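Local coordinates for protein putative pterin-4-alpha-carbinolamine dehydratase (Brucella melitensis, PDB 3JST) that probably catalyses the dehydration of 4a-hydroxytetrahydrobiopterin to 6,7-dihydrobiopterin, the pterin-4-alpha-carbinolamine dehydratase reaction, at residues 19-24 with 71-76; 50-55 with 89-94; 34-39 with 43-48. All coordinates share one frame; numbering follows the deposited sequence.

Contact 1 of 3, residues 19-24 with 71-76; sequences DGWQKV and VTLATH. With EDO (1,2-ethanediol), chain C.
The indole of W21 reaches V71 and L73 with the far corner of its six-membered ring. Its chi1 of -69° sets CG beside the backbone N, and chi2 of 84° turns the ring so that the CZ3-CH2 end meets the 71-76 segment. The two aliphatic partners meet that corner differently. V71 lies at the ring's edge, close to the ring plane, with CG1 3.8 Å from W21 CH2. The side chains of L73 and W21 cross at about a right angle, and L73 CD1, neither over the face nor at the edge, is 3.5 Å from W21 CH2 and 3.7 Å from W21 CZ3. At the other end of the indole, NE1 is hydrogen-bonded to N93 OD1, so the ring is fixed by a polar bond on one side and lodged among aliphatic groups on the other. A second, lighter meeting joins V24 and T72, whose CG2 methyls stand 4.1 Å apart. The other branch of T72, OG1, shares a hydrogen bond of 2.7 Å with O2 of a 1,2-ethanediol that probably came from the crystallisation liquor. No hydrogen bond joins the two segments, in keeping with strand 30-35 running between strands 22-23 and 68-73 in the antiparallel sheet. That middle strand bonds to both neighbours, through T31 to Q22 and through I30 and R32 to L73 and V71. W21 rests on I30 and R32 and is packed by L15 of helix 8-16 and A89 of helix 83-96, while V24 and T72 both touch T31.

Contact 2 of 3, residues 50-55 with 89-94; sequences ALYAEK and ARKMNA
Y52 and K91 face each other from two helices, each with its CG anti to the backbone N. In K91 this torsion (chi1 -174°) puts CG over the tyrosine ring beside CB, and the bend at chi2 (69°) turns the outer chain so that CE passes 4.1 Å from Y52 CD1. K91 CB comes within 3.6 Å of Y52 CE2, near the rim. K91 CG makes the CH-pi contact: it stands 3.8 Å from the centroid of the Y52 ring, 19° off the normal, and so lies well above one face though shifted toward the rim. The aliphatic chain thus crosses the ring obliquely. This single pair carries the contact between the two segments, whose backbones are closest at the same two residues, with CA of Y52 7.9 Å from CA of K91. Y52 also reaches back toward the preceding turn of helix 83-96, where it touches K87 and M88. No hydrogen bond or salt bridge crosses here. Segments 50-55 and 89-94 meet at the surface through dispersion and a CH-pi contact, using the methylenes of a lysine as apolar cover for an aromatic face.

Contact 3 of 3, residues 34-39 with 43-48; sequences FKFKDF and FGFMAQ
F39 and F43 are one helical turn apart, and the bond from F43 N to F39 O, 2.7 Å long with an angle of 157° at the hydrogen, belongs to the first turn of the helix into which strand 30-35 leads after a short connection. D38 occupies the N-cap position; its side chain caps a backbone N of that turn, and its OD1 also bonds to T41 OG1. Within the turn, the side chains of F39 and F43 lie alongside one another and point the same way, with F43 CB over the rim of one face of the F39 ring, 4.2 Å from F39 CZ. The larger part of the contact is made by F45, which faces back toward the strand. Its CG is anti to the backbone N (chi1 163°), sending the ring between helix and sheet to meet two phenylalanines. F36 directs its CZ onto a face of the F45 ring, 3.4 Å from F45 CG. F45 in turn brings its own CZ over the centre of the F34 ring, 3.8 Å from F34 CE2. Both pairs are oblique, with planes at 41°; the ring centroids of F34 and F45 are 4.7 Å apart, those of F36 and F45 5.1 Å. V69 of strand 68-73 and M92 and I95 of helix 83-96 also touch F45. In this capped strand-to-helix connection the F39-F43 turn stays at the surface, while F34 and F45, with F36 at the margin, join the sheet-helix core of the alpha+beta pterin-4-alpha-carbinolamine dehydratase (DCoH) fold.

Following the chain from the N terminus, the 19-24 segment opens contact 1, which closes only at 71-76, on strand 68-73. Contact 3 is local and lies wholly within that long loop, joining strand 30-35 to the start of helix 39-56. Contact 2 opens farther along the same helix, after contact 3 has closed but still within the loop of contact 1, and closes beyond it on helix 83-96, so the two loops cross. The three contacts touch one another: N93 ND2 bonds to D19 O, M92 packs on F34, and F34 also touches V71. Together they tie the sheet to helices 39-56 and 83-96.

Contact 1 of 3, residues 19-24 with 71-76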
# COMPACT_ATOMS: atom_id res chain seq x y z
N ASP A 19 0.22 -10.04 -3.01
CA ASP A 19 -0.53 -10.91 -2.10
C ASP A 19 -1.22 -10.10 -1.00
O ASP A 19 -0.61 -9.24 -0.37
CB ASP A 19 0.39 -11.97 -1.48
CG ASP A 19 -0.35 -12.94 -0.57
OD1 ASP A 19 -1.39 -13.49 -1.00
OD2 ASP A 19 0.09 -13.15 0.57
N GLY A 20 -2.51 -10.38 -0.79
CA GLY A 20 -3.30 -9.73 0.26
C GLY A 20 -3.91 -8.38 -0.12
O GLY A 20 -4.72 -7.85 0.64
N TRP A 21 -3.52 -7.83 -1.27
CA TRP A 21 -4.03 -6.52 -1.70
C TRP A 21 -5.28 -6.66 -2.58
O TRP A 21 -5.38 -7.58 -3.41
CB TRP A 21 -2.95 -5.72 -2.43
CG TRP A 21 -1.84 -5.26 -1.53
CD1 TRP A 21 -0.75 -5.98 -1.14
CD2 TRP A 21 -1.74 -3.99 -0.88
NE1 TRP A 21 0.04 -5.23 -0.30
CE2 TRP A 21 -0.54 -4.00 -0.13
CE3 TRP A 21 -2.53 -2.83 -0.87
CZ2 TRP A 21 -0.13 -2.91 0.64
CZ3 TRP A 21 -2.12 -1.75 -0.12
CH2 TRP A 21 -0.93 -1.79 0.63
N GLN A 22 -6.22 -5.74 -2.39
CA GLN A 22 -7.46 -5.71 -3.16
C GLN A 22 -7.81 -4.28 -3.53
O GLN A 22 -7.36 -3.33 -2.89
CB GLN A 22 -8.62 -6.31 -2.35
CG GLN A 22 -8.34 -7.70 -1.77
CD GLN A 22 -9.42 -8.17 -0.79
OE1 GLN A 22 -10.48 -7.54 -0.67
NE2 GLN A 22 -9.14 -9.26 -0.08
N LYS A 23 -8.62 -4.12 -4.57
CA LYS A 23 -9.17 -2.81 -4.91
C LYS A 23 -10.16 -2.41 -3.84
O LYS A 23 -10.94 -3.23 -3.38
CB LYS A 23 -9.87 -2.84 -6.27
CG LYS A 23 -10.43 -1.48 -6.69
CD LYS A 23 -11.17 -1.54 -8.02
CE LYS A 23 -11.79 -0.20 -8.37
NZ LYS A 23 -12.73 0.27 -7.30
N VAL A 24 -10.13 -1.14 -3.44
CA VAL A 24 -11.11 -0.64 -2.48
C VAL A 24 -12.46 -0.52 -3.18
O VAL A 24 -12.56 0.02 -4.28
CB VAL A 24 -10.70 0.72 -1.88
CG1 VAL A 24 -11.83 1.29 -1.01
CG2 VAL A 24 -9.42 0.56 -1.08
N VAL A 71 -3.87 -0.54 5.49
CA VAL A 71 -3.27 0.40 4.56
C VAL A 71 -4.13 0.58 3.31
O VAL A 71 -4.60 -0.40 2.73
CB VAL A 71 -1.87 -0.08 4.11
CG1 VAL A 71 -1.20 0.95 3.21
CG2 VAL A 71 -1.00 -0.40 5.32
N THR A 72 -4.35 1.84 2.93
CA THR A 72 -4.98 2.20 1.66
C THR A 72 -4.02 3.10 0.87
O THR A 72 -3.47 4.07 1.41
CB THR A 72 -6.31 2.95 1.87
OG1 THR A 72 -7.24 2.10 2.54
CG2 THR A 72 -6.90 3.40 0.53
N LEU A 73 -3.83 2.77 -0.41
CA LEU A 73 -2.91 3.50 -1.28
C LEU A 73 -3.62 4.03 -2.52
O LEU A 73 -4.32 3.29 -3.21
CB LEU A 73 -1.75 2.60 -1.71
CG LEU A 73 -0.90 1.96 -0.60
CD1 LEU A 73 0.09 0.97 -1.22
CD2 LEU A 73 -0.18 3.00 0.24
N ALA A 74 -3.42 5.32 -2.78
CA ALA A 74 -3.81 5.97 -4.03
C ALA A 74 -2.87 7.16 -4.23
O ALA A 74 -2.23 7.61 -3.28
CB ALA A 74 -5.26 6.44 -3.97
N THR A 75 -2.81 7.66 -5.46
CA THR A 75 -1.92 8.77 -5.81
C THR A 75 -2.77 10.01 -6.04
O THR A 75 -3.50 10.10 -7.02
CB THR A 75 -1.11 8.44 -7.08
OG1 THR A 75 -0.39 7.22 -6.87
CG2 THR A 75 -0.12 9.57 -7.41
N HIS A 76 -2.65 10.97 -5.13
CA HIS A 76 -3.49 12.16 -5.12
C HIS A 76 -3.36 12.97 -6.41
O HIS A 76 -4.36 13.32 -7.04
CB HIS A 76 -3.16 13.03 -3.90
CG HIS A 76 -3.90 14.33 -3.87
ND1 HIS A 76 -3.38 15.50 -4.39
CD2 HIS A 76 -5.13 14.64 -3.40
CE1 HIS A 76 -4.25 16.48 -4.23
NE2 HIS A 76 -5.33 15.98 -3.63
C1 EDO C . -7.14 3.65 5.54
O1 EDO C . -8.13 3.97 6.52
C2 EDO C . -6.51 2.31 5.87
O2 EDO C . -7.18 1.27 5.16

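Contact 2 of 3, residues 50-55 with 89-94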
# COMPACT_ATOMS: atom_id res chain seq x y z
N ALA A 50 7.47 3.89 6.58
CA ALA A 50 7.63 5.34 6.66
C ALA A 50 8.90 5.83 5.96
O ALA A 50 8.88 6.84 5.26
CB ALA A 50 7.63 5.78 8.12
N LEU A 51 10.00 5.10 6.15
CA LEU A 51 11.25 5.39 5.45
C LEU A 51 11.03 5.41 3.95
O LEU A 51 11.45 6.34 3.27
CB LEU A 51 12.31 4.33 5.75
CG LEU A 51 12.84 4.18 7.17
CD1 LEU A 51 13.86 3.05 7.20
CD2 LEU A 51 13.46 5.48 7.67
N TYR A 52 10.37 4.38 3.44
CA TYR A 52 10.12 4.24 2.01
C TYR A 52 9.14 5.30 1.51
O TYR A 52 9.25 5.77 0.37
CB TYR A 52 9.62 2.83 1.68
CG TYR A 52 9.69 2.47 0.22
CD1 TYR A 52 10.91 2.43 -0.45
CD2 TYR A 52 8.55 2.16 -0.50
CE1 TYR A 52 10.98 2.10 -1.81
CE2 TYR A 52 8.61 1.84 -1.85
CZ TYR A 52 9.82 1.81 -2.49
OH TYR A 52 9.87 1.48 -3.83
N ALA A 53 8.18 5.69 2.34
CA ALA A 53 7.25 6.76 1.98
C ALA A 53 8.02 8.05 1.69
O ALA A 53 7.73 8.75 0.72
CB ALA A 53 6.21 6.99 3.09
N GLU A 54 9.01 8.34 2.52
CA GLU A 54 9.84 9.52 2.33
C GLU A 54 10.86 9.37 1.20
O GLU A 54 11.21 10.36 0.54
CB GLU A 54 10.53 9.91 3.64
CG GLU A 54 9.58 10.61 4.59
CD GLU A 54 9.27 12.03 4.15
OE1 GLU A 54 10.16 12.90 4.24
OE2 GLU A 54 8.12 12.28 3.71
N LYS A 55 11.32 8.14 0.95
CA LYS A 55 12.16 7.86 -0.22
C LYS A 55 11.40 8.19 -1.51
O LYS A 55 11.95 8.84 -2.40
CB LYS A 55 12.63 6.40 -0.24
CG LYS A 55 13.57 6.05 -1.42
CD LYS A 55 14.11 4.63 -1.31
CE LYS A 55 14.99 4.25 -2.50
NZ LYS A 55 16.27 5.02 -2.55
N ALA A 89 3.05 -0.96 -2.12
CA ALA A 89 2.44 -2.24 -1.75
C ALA A 89 3.47 -3.38 -1.81
O ALA A 89 3.53 -4.22 -0.92
CB ALA A 89 1.25 -2.55 -2.65
N ARG A 90 4.27 -3.38 -2.88
CA ARG A 90 5.35 -4.34 -3.04
C ARG A 90 6.34 -4.29 -1.88
O ARG A 90 6.68 -5.33 -1.32
CB ARG A 90 6.07 -4.10 -4.37
CG ARG A 90 7.26 -5.01 -4.64
CD ARG A 90 7.97 -4.69 -5.96
NE ARG A 90 7.04 -4.66 -7.09
CZ ARG A 90 6.90 -3.66 -7.96
NH1 ARG A 90 7.65 -2.55 -7.89
NH2 ARG A 90 6.01 -3.77 -8.94
N LYS A 91 6.78 -3.08 -1.52
CA LYS A 91 7.75 -2.89 -0.44
C LYS A 91 7.17 -3.31 0.90
O LYS A 91 7.85 -3.97 1.70
CB LYS A 91 8.22 -1.44 -0.36
CG LYS A 91 9.35 -1.19 0.65
CD LYS A 91 10.67 -1.82 0.20
CE LYS A 91 11.83 -1.31 1.04
NZ LYS A 91 13.15 -1.84 0.61
N MET A 92 5.93 -2.91 1.16
CA MET A 92 5.22 -3.30 2.37
C MET A 92 5.12 -4.82 2.50
O MET A 92 5.34 -5.37 3.58
CB MET A 92 3.82 -2.69 2.41
CG MET A 92 3.83 -1.23 2.81
SD MET A 92 2.19 -0.49 2.83
CE MET A 92 2.57 1.08 3.62
N ASN A 93 4.80 -5.49 1.39
CA ASN A 93 4.76 -6.95 1.38
C ASN A 93 6.12 -7.57 1.70
O ASN A 93 6.19 -8.60 2.38
CB ASN A 93 4.23 -7.47 0.03
CG ASN A 93 2.71 -7.53 -0.00
OD1 ASN A 93 2.04 -6.88 0.80
ND2 ASN A 93 2.17 -8.33 -0.92
N ALA A 94 7.20 -6.94 1.23
CA ALA A 94 8.55 -7.40 1.51
C ALA A 94 8.90 -7.19 2.99
O ALA A 94 9.49 -8.07 3.62
CB ALA A 94 9.57 -6.68 0.62

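Contact 3 of 3, residues 34-39 with 43-48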
# COMPACT_ATOMS: atom_id res chain seq x y z
N PHE A 34 -2.89 -5.77 7.39
CA PHE A 34 -1.81 -6.56 7.94
C PHE A 34 -2.15 -6.91 9.38
O PHE A 34 -2.71 -6.08 10.11
CB PHE A 34 -0.49 -5.79 7.89
CG PHE A 34 -0.00 -5.49 6.50
CD1 PHE A 34 0.91 -6.33 5.86
CD2 PHE A 34 -0.45 -4.36 5.82
CE1 PHE A 34 1.36 -6.04 4.58
CE2 PHE A 34 -0.01 -4.07 4.54
CZ PHE A 34 0.90 -4.91 3.92
N LYS A 35 -1.81 -8.13 9.78
CA LYS A 35 -1.99 -8.59 11.14
C LYS A 35 -0.65 -9.14 11.62
O LYS A 35 -0.14 -10.11 11.08
CB LYS A 35 -3.05 -9.69 11.19
CG LYS A 35 -3.42 -10.16 12.59
CD LYS A 35 -4.37 -9.19 13.29
CE LYS A 35 -4.99 -9.80 14.54
NZ LYS A 35 -5.83 -10.99 14.22
N PHE A 36 -0.08 -8.49 12.63
CA PHE A 36 1.20 -8.90 13.20
C PHE A 36 0.97 -9.57 14.55
O PHE A 36 -0.15 -9.62 15.04
CB PHE A 36 2.12 -7.69 13.32
CG PHE A 36 2.36 -7.01 12.01
CD1 PHE A 36 3.29 -7.52 11.11
CD2 PHE A 36 1.63 -5.88 11.65
CE1 PHE A 36 3.52 -6.89 9.90
CE2 PHE A 36 1.85 -5.26 10.43
CZ PHE A 36 2.80 -5.76 9.55
N LYS A 37 2.03 -10.12 15.14
CA LYS A 37 1.88 -10.83 16.40
C LYS A 37 1.69 -9.88 17.59
O LYS A 37 1.08 -10.26 18.59
CB LYS A 37 3.04 -11.80 16.65
CG LYS A 37 4.41 -11.17 16.89
CD LYS A 37 5.38 -12.22 17.44
CE LYS A 37 6.83 -11.89 17.13
NZ LYS A 37 7.10 -11.89 15.65
N ASP A 38 2.19 -8.65 17.48
CA ASP A 38 2.06 -7.66 18.55
C ASP A 38 2.23 -6.23 18.02
O ASP A 38 2.46 -6.02 16.83
CB ASP A 38 3.05 -7.95 19.69
CG ASP A 38 4.50 -8.07 19.22
OD1 ASP A 38 4.86 -7.57 18.13
OD2 ASP A 38 5.29 -8.68 19.96
N PHE A 39 2.10 -5.25 18.91
CA PHE A 39 2.29 -3.85 18.53
C PHE A 39 3.73 -3.57 18.07
O PHE A 39 3.94 -2.89 17.07
CB PHE A 39 1.91 -2.91 19.67
CG PHE A 39 2.22 -1.47 19.39
CD1 PHE A 39 1.43 -0.74 18.51
CD2 PHE A 39 3.30 -0.84 19.99
CE1 PHE A 39 1.71 0.59 18.23
CE2 PHE A 39 3.60 0.49 19.72
CZ PHE A 39 2.80 1.20 18.84
N PHE A 43 4.68 -1.81 14.68
CA PHE A 43 5.37 -0.52 14.68
C PHE A 43 6.67 -0.56 13.87
O PHE A 43 6.99 0.39 13.16
CB PHE A 43 5.66 -0.04 16.10
CG PHE A 43 6.36 1.29 16.15
CD1 PHE A 43 5.74 2.42 15.65
CD2 PHE A 43 7.65 1.40 16.67
CE1 PHE A 43 6.39 3.66 15.66
CE2 PHE A 43 8.29 2.63 16.69
CZ PHE A 43 7.66 3.76 16.18
N GLY A 44 7.40 -1.67 13.98
CA GLY A 44 8.58 -1.89 13.15
C GLY A 44 8.26 -1.83 11.66
O GLY A 44 8.99 -1.22 10.88
N PHE A 45 7.15 -2.47 11.29
CA PHE A 45 6.64 -2.43 9.91
C PHE A 45 6.34 -0.99 9.49
O PHE A 45 6.75 -0.56 8.42
CB PHE A 45 5.39 -3.31 9.78
CG PHE A 45 4.56 -3.04 8.56
CD1 PHE A 45 4.84 -3.69 7.36
CD2 PHE A 45 3.49 -2.16 8.61
CE1 PHE A 45 4.07 -3.44 6.23
CE2 PHE A 45 2.72 -1.91 7.49
CZ PHE A 45 3.01 -2.55 6.30
N MET A 46 5.63 -0.25 10.35
CA MET A 46 5.29 1.14 10.06
C MET A 46 6.54 2.02 9.95
O MET A 46 6.61 2.89 9.08
CB MET A 46 4.34 1.70 11.13
CG MET A 46 2.95 1.07 11.09
SD MET A 46 1.79 1.77 12.28
CE MET A 46 1.39 3.32 11.47
N ALA A 47 7.53 1.77 10.81
CA ALA A 47 8.79 2.51 10.77
C ALA A 47 9.51 2.30 9.43
O ALA A 47 9.93 3.26 8.79
CB ALA A 47 9.70 2.08 11.93
N GLN A 48 9.62 1.05 9.00
CA GLN A 48 10.26 0.74 7.71
C GLN A 48 9.48 1.30 6.52
O GLN A 48 10.09 1.83 5.60
CB GLN A 48 10.43 -0.77 7.56
CG GLN A 48 11.43 -1.35 8.54
CD GLN A 48 11.77 -2.79 8.26
OE1 GLN A 48 11.50 -3.67 9.09
NE2 GLN A 48 12.38 -3.05 7.11